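Local coordinates for protein fructosyl amine: oxygen oxidoreductase (Aspergillus fumigatus, PDB 3DJE) that oxidatively deglycates fructosyl amino acids, working as an FAD-dependent amine oxidase of the MSOX/MTOX family, at residues 18-21 against 22-26; 315-318 against 319-323. All coordinates share one frame; numbering follows the deposited sequence.

Contact 1, residues 18-21 with 22-26, is a regularly bonded run of helix 16-27, which follows the glycine-rich turn of the FAD-binding beta-alpha-beta unit; G18 lies about 6 Å from the bound FAD. Contact 2, residues 315-318 with 319-323, is the weakly bonded C-terminal end of helix 307-320, where the side chain of L316 lies about 10 Å from the bound FSA and about 12 Å from FAD. The centres of the two contacts are about 40 Å apart, on opposite sides of the centre of the chain, and their nearest atoms stay about 29 Å from each other.

Contact 1. Residues 18-21 against 22-26; sequences GTST and ALHLA
The helix of the Rossmann-type beta-alpha-beta unit, strand 9-12, helix 16-27 and strand 33-37, supplies this contact, in which S20 meets H24 and T21 meets L25 one turn further on. G18 fits the last glycine of a GxGxxG pattern beside the bound FAD. Four regular i to i+4 backbone bonds hold the turns together, from A22 N to G18 O (2.9 Å) through to L25 N on T21 O (2.8 Å).

Side chains of successive turns then pair along the helix. The hydroxyl of S20 lies in the plane of the H24 ring, at its edge, with OG 3.6 Å from H24 CD2. The same ring edge approaches the backbone, CD2 of H24 standing 3.1 Å from S20 O, the carbonyl that accepts the H24 amide. Neither polar end depends on this meeting: S20 OG is hydrogen-bonded to L370 O and G374 N, and H24 NE2 to P371 O, which ties the helix to the residues leading into helix 373-382 and to its first turn.

T21 and L25 run side by side and point the same way. With chi1 at -58°, the methyl of T21 is anti to its own N and reaches L25, CG2 to CD1 4.1 Å, while OG1 lies beside that N and bonds back to W17 O.

Around the helix the fold closes in on several sides. T21, A22 and L25 rest on I11 of strand 9-12, T19 packs against L164, A167 and A168 of helix 160-173, and S20, T21, H24 and L25 touch helix 373-382.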
ATOM      1  N   GLY A  18     -10.657   2.128  -3.045  1.00  8.98           N
ATOM      2  CA  GLY A  18     -12.083   2.464  -2.959  1.00  9.15           C
ATOM      3  C   GLY A  18     -12.302   3.967  -3.096  1.00  9.23           C
ATOM      4  O   GLY A  18     -13.197   4.409  -3.835  1.00  9.89           O
ATOM      5  N   THR A  19     -11.481   4.753  -2.402  1.00  8.86           N
ATOM      6  CA  THR A  19     -11.579   6.210  -2.491  1.00 10.02           C
ATOM      7  C   THR A  19     -11.229   6.690  -3.902  1.00  9.33           C
ATOM      8  O   THR A  19     -11.931   7.554  -4.463  1.00  9.01           O
ATOM      9  CB  THR A  19     -10.757   6.913  -1.410  1.00 10.72           C
ATOM     10  OG1 THR A  19     -11.333   6.610  -0.141  1.00 12.51           O
ATOM     11  CG2 THR A  19     -10.769   8.436  -1.589  1.00 11.23           C
ATOM     12  N   SER A  20     -10.169   6.121  -4.488  1.00  8.90           N
ATOM     13  CA  SER A  20      -9.801   6.479  -5.869  1.00  9.04           C
ATOM     14  C   SER A  20     -10.978   6.214  -6.822  1.00  8.94           C
ATOM     15  O   SER A  20     -11.325   7.047  -7.700  1.00  8.91           O
ATOM     16  CB  SER A  20      -8.591   5.679  -6.344  1.00  9.75           C
ATOM     17  OG  SER A  20      -8.079   6.276  -7.525  1.00 10.05           O
ATOM     18  N   THR A  21     -11.597   5.049  -6.643  1.00  8.76           N
ATOM     19  CA  THR A  21     -12.740   4.664  -7.453  1.00  8.90           C
ATOM     20  C   THR A  21     -13.910   5.641  -7.262  1.00  8.78           C
ATOM     21  O   THR A  21     -14.525   6.078  -8.243  1.00  9.44           O
ATOM     22  CB  THR A  21     -13.149   3.209  -7.176  1.00  8.96           C
ATOM     23  OG1 THR A  21     -12.035   2.348  -7.447  1.00 10.52           O
ATOM     24  CG2 THR A  21     -14.281   2.800  -8.110  1.00  8.79           C
ATOM     25  N   ALA A  22     -14.204   5.991  -6.007  1.00  8.29           N
ATOM     26  CA  ALA A  22     -15.277   6.945  -5.706  1.00  9.02           C
ATOM     27  C   ALA A  22     -15.041   8.285  -6.400  1.00  9.28           C
ATOM     28  O   ALA A  22     -15.945   8.847  -7.033  1.00  9.92           O
ATOM     29  CB  ALA A  22     -15.409   7.126  -4.203  1.00  9.28           C
ATOM     30  N   LEU A  23     -13.805   8.772  -6.303  1.00  9.09           N
ATOM     31  CA  LEU A  23     -13.412  10.037  -6.917  1.00  9.54           C
ATOM     32  C   LEU A  23     -13.593   9.996  -8.420  1.00  9.63           C
ATOM     33  O   LEU A  23     -14.184  10.922  -9.009  1.00 10.20           O
ATOM     34  CB  LEU A  23     -11.960  10.365  -6.560  1.00  9.49           C
ATOM     35  CG  LEU A  23     -11.426  11.650  -7.204  1.00 10.06           C
ATOM     36  CD1 LEU A  23     -12.217  12.875  -6.713  1.00 14.09           C
ATOM     37  CD2 LEU A  23      -9.918  11.784  -6.924  1.00 11.07           C
ATOM     38  N   HIS A  24     -13.095   8.928  -9.050  1.00  9.49           N
ATOM     39  CA  HIS A  24     -13.174   8.832 -10.503  1.00 10.26           C
ATOM     40  C   HIS A  24     -14.583   8.592 -11.016  1.00  9.94           C
ATOM     41  O   HIS A  24     -14.948   9.137 -12.060  1.00 10.52           O
ATOM     42  CB  HIS A  24     -12.135   7.868 -11.046  1.00 10.97           C
ATOM     43  CG  HIS A  24     -10.755   8.428 -10.971  1.00 11.54           C
ATOM     44  ND1 HIS A  24     -10.323   9.431 -11.813  1.00 14.31           N
ATOM     45  CD2 HIS A  24      -9.728   8.174 -10.124  1.00 10.34           C
ATOM     46  CE1 HIS A  24      -9.073   9.746 -11.512  1.00 13.76           C
ATOM     47  NE2 HIS A  24      -8.693   9.004 -10.486  1.00 11.97           N
ATOM     48  N   LEU A  25     -15.401   7.868 -10.260  1.00  9.54           N
ATOM     49  CA  LEU A  25     -16.814   7.745 -10.642  1.00  9.69           C
ATOM     50  C   LEU A  25     -17.451   9.132 -10.646  1.00  9.85           C
ATOM     51  O   LEU A  25     -18.166   9.489 -11.600  1.00 10.65           O
ATOM     52  CB  LEU A  25     -17.582   6.830  -9.683  1.00  9.67           C
ATOM     53  CG  LEU A  25     -17.354   5.333  -9.876  1.00  9.01           C
ATOM     54  CD1 LEU A  25     -17.901   4.562  -8.671  1.00 11.09           C
ATOM     55  CD2 LEU A  25     -17.964   4.772 -11.169  1.00  9.93           C
ATOM     56  N   ALA A  26     -17.206   9.902  -9.581  1.00 10.74           N
ATOM     57  CA  ALA A  26     -17.773  11.244  -9.441  1.00 11.02           C
ATOM     58  C   ALA A  26     -17.285  12.138 -10.579  1.00 11.64           C
ATOM     59  O   ALA A  26     -18.082  12.861 -11.194  1.00 12.07           O
ATOM     60  CB  ALA A  26     -17.405  11.857  -8.094  1.00 12.18           C
TER

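Contact 2. Residues 315-318 against 319-323; sequences ALLK and ETMPQ
A chi1 of 55° sets the hydroxyl of T320 between its backbone N and carbonyl carbon, and from there OG1 turns back to L316 O, 2.8 Å away, a usual side-chain bond within helices. The hydroxyl is the donor and comes from above the carbonyl plane, 35° out of it. The other branch, CG2, is anti to the carbonyl carbon and brushes L316, whose CD1 lies 4.2 Å from it.

L317 and M321, the latter a selenomethionine, make the apolar half of the contact. M321 bends at chi3, bringing its CE to 3.7 Å from L317 CD2 where the two chains cross.

The backbone bonds change character here. E319 N makes two weak bonds, to A315 O and L316 O. L317 O takes the amide of T320 at 3.1 Å, an i to i+3 bond whose donor stands 67° out of the carbonyl plane, and also the M321 amide in a weak bond. P322 follows and has no amide hydrogen to give; its CB sits 3.5 Å from K318 O.

The carboxylate of E319 has its partner outside the segments, OE1 being hydrogen-bonded to W146 NE1, while T320 and M321 rest on F265 of strand 263-265. A shift to i to i+3 bonding, several weak bonds and a proline just beyond are common where a helix ends, here helix 307-320 at its C-terminus.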
ATOM      1  N   ALA A 315      18.206  -2.092  14.564  1.00 16.98           N
ATOM      2  CA  ALA A 315      19.375  -2.532  13.786  1.00 17.31           C
ATOM      3  C   ALA A 315      19.591  -1.657  12.547  1.00 16.84           C
ATOM      4  O   ALA A 315      20.721  -1.266  12.231  1.00 17.71           O
ATOM      5  CB  ALA A 315      19.246  -3.996  13.402  1.00 17.93           C
ATOM      6  N   LEU A 316      18.501  -1.364  11.843  1.00 16.40           N
ATOM      7  CA  LEU A 316      18.525  -0.459  10.702  1.00 16.24           C
ATOM      8  C   LEU A 316      19.017   0.924  11.125  1.00 15.73           C
ATOM      9  O   LEU A 316      19.856   1.532  10.445  1.00 16.19           O
ATOM     10  CB  LEU A 316      17.118  -0.351  10.100  1.00 16.17           C
ATOM     11  CG  LEU A 316      16.825   0.806   9.130  1.00 15.79           C
ATOM     12  CD1 LEU A 316      17.662   0.743   7.852  1.00 17.86           C
ATOM     13  CD2 LEU A 316      15.340   0.817   8.819  1.00 17.13           C
ATOM     14  N   LEU A 317      18.477   1.433  12.230  1.00 15.46           N
ATOM     15  CA  LEU A 317      18.864   2.763  12.708  1.00 15.74           C
ATOM     16  C   LEU A 317      20.348   2.796  13.075  1.00 16.03           C
ATOM     17  O   LEU A 317      21.028   3.779  12.834  1.00 15.91           O
ATOM     18  CB  LEU A 317      18.015   3.203  13.901  1.00 15.95           C
ATOM     19  CG  LEU A 317      16.552   3.510  13.565  1.00 16.20           C
ATOM     20  CD1 LEU A 317      15.735   3.675  14.838  1.00 17.21           C
ATOM     21  CD2 LEU A 317      16.463   4.760  12.670  1.00 17.48           C
ATOM     22  N   LYS A 318      20.847   1.706  13.653  1.00 16.84           N
ATOM     23  CA  LYS A 318      22.271   1.659  14.001  1.00 18.20           C
ATOM     24  C   LYS A 318      23.170   1.863  12.780  1.00 18.04           C
ATOM     25  O   LYS A 318      24.224   2.494  12.885  1.00 18.49           O
ATOM     26  CB  LYS A 318      22.624   0.350  14.719  1.00 18.19           C
ATOM     27  CG  LYS A 318      24.041   0.317  15.287  1.00 22.49           C
ATOM     28  CD  LYS A 318      24.065   0.696  16.759  1.00 27.23           C
ATOM     29  CE  LYS A 318      23.643  -0.466  17.661  1.00 28.82           C
ATOM     30  NZ  LYS A 318      22.205  -0.843  17.496  1.00 29.47           N
ATOM     31  N   GLU A 319      22.737   1.349  11.626  1.00 18.01           N
ATOM     32  CA  GLU A 319      23.506   1.413  10.385  1.00 18.67           C
ATOM     33  C   GLU A 319      23.408   2.760   9.673  1.00 17.95           C
ATOM     34  O   GLU A 319      24.182   3.022   8.745  1.00 18.21           O
ATOM     35  CB  GLU A 319      23.041   0.319   9.417  1.00 18.70           C
ATOM     36  CG  GLU A 319      23.272  -1.103   9.926  1.00 20.59           C
ATOM     37  CD  GLU A 319      22.924  -2.185   8.915  1.00 21.44           C
ATOM     38  OE1 GLU A 319      22.524  -1.879   7.765  1.00 22.55           O
ATOM     39  OE2 GLU A 319      23.048  -3.371   9.282  1.00 25.44           O
ATOM     40  N   THR A 320      22.471   3.605  10.111  1.00 17.39           N
ATOM     41  CA  THR A 320      22.096   4.807   9.362  1.00 16.70           C
ATOM     42  C   THR A 320      22.062   6.064  10.235  1.00 17.11           C
ATOM     43  O   THR A 320      22.769   7.038   9.968  1.00 17.49           O
ATOM     44  CB  THR A 320      20.708   4.629   8.698  1.00 16.61           C
ATOM     45  OG1 THR A 320      19.744   4.269   9.694  1.00 16.00           O
ATOM     46  CG2 THR A 320      20.759   3.535   7.648  1.00 15.66           C
HETATM   47  N   MSE A 321      21.209   6.037  11.253  1.00 17.44           N
HETATM   48  CA  MSE A 321      21.063   7.140  12.197  1.00 19.69           C
HETATM   49  C   MSE A 321      21.260   6.618  13.620  1.00 18.20           C
HETATM   50  O   MSE A 321      20.317   6.556  14.406  1.00 17.46           O
HETATM   51  CB  MSE A 321      19.687   7.778  12.033  1.00 18.87           C
HETATM   52  CG  MSE A 321      19.534   8.394  10.669  1.00 19.91           C
HETATM   53 SE   MSE A 321      17.882   9.345  10.456  1.00 30.04          SE
HETATM   54  CE  MSE A 321      16.627   7.898  10.789  1.00 20.14           C
ATOM     55  N   PRO A 322      22.493   6.200  13.947  1.00 18.04           N
ATOM     56  CA  PRO A 322      22.710   5.516  15.233  1.00 18.39           C
ATOM     57  C   PRO A 322      22.380   6.390  16.448  1.00 18.28           C
ATOM     58  O   PRO A 322      22.060   5.853  17.525  1.00 18.97           O
ATOM     59  CB  PRO A 322      24.202   5.139  15.191  1.00 18.19           C
ATOM     60  CG  PRO A 322      24.805   6.033  14.170  1.00 18.10           C
ATOM     61  CD  PRO A 322      23.729   6.305  13.152  1.00 18.79           C
ATOM     62  N   GLN A 323      22.425   7.711  16.271  1.00 18.40           N
ATOM     63  CA  GLN A 323      22.045   8.654  17.338  1.00 18.47           C
ATOM     64  C   GLN A 323      20.563   8.514  17.763  1.00 18.38           C
ATOM     65  O   GLN A 323      20.164   8.931  18.861  1.00 19.11           O
ATOM     66  CB  GLN A 323      22.392  10.095  16.941  1.00 18.92           C
ATOM     67  CG  GLN A 323      21.469  10.751  15.879  1.00 17.76           C
ATOM     68  CD  GLN A 323      21.796  10.373  14.439  1.00 18.94           C
ATOM     69  OE1 GLN A 323      22.647   9.524  14.175  1.00 18.90           O
ATOM     70  NE2 GLN A 323      21.091  10.998  13.494  1.00 18.43           N
TER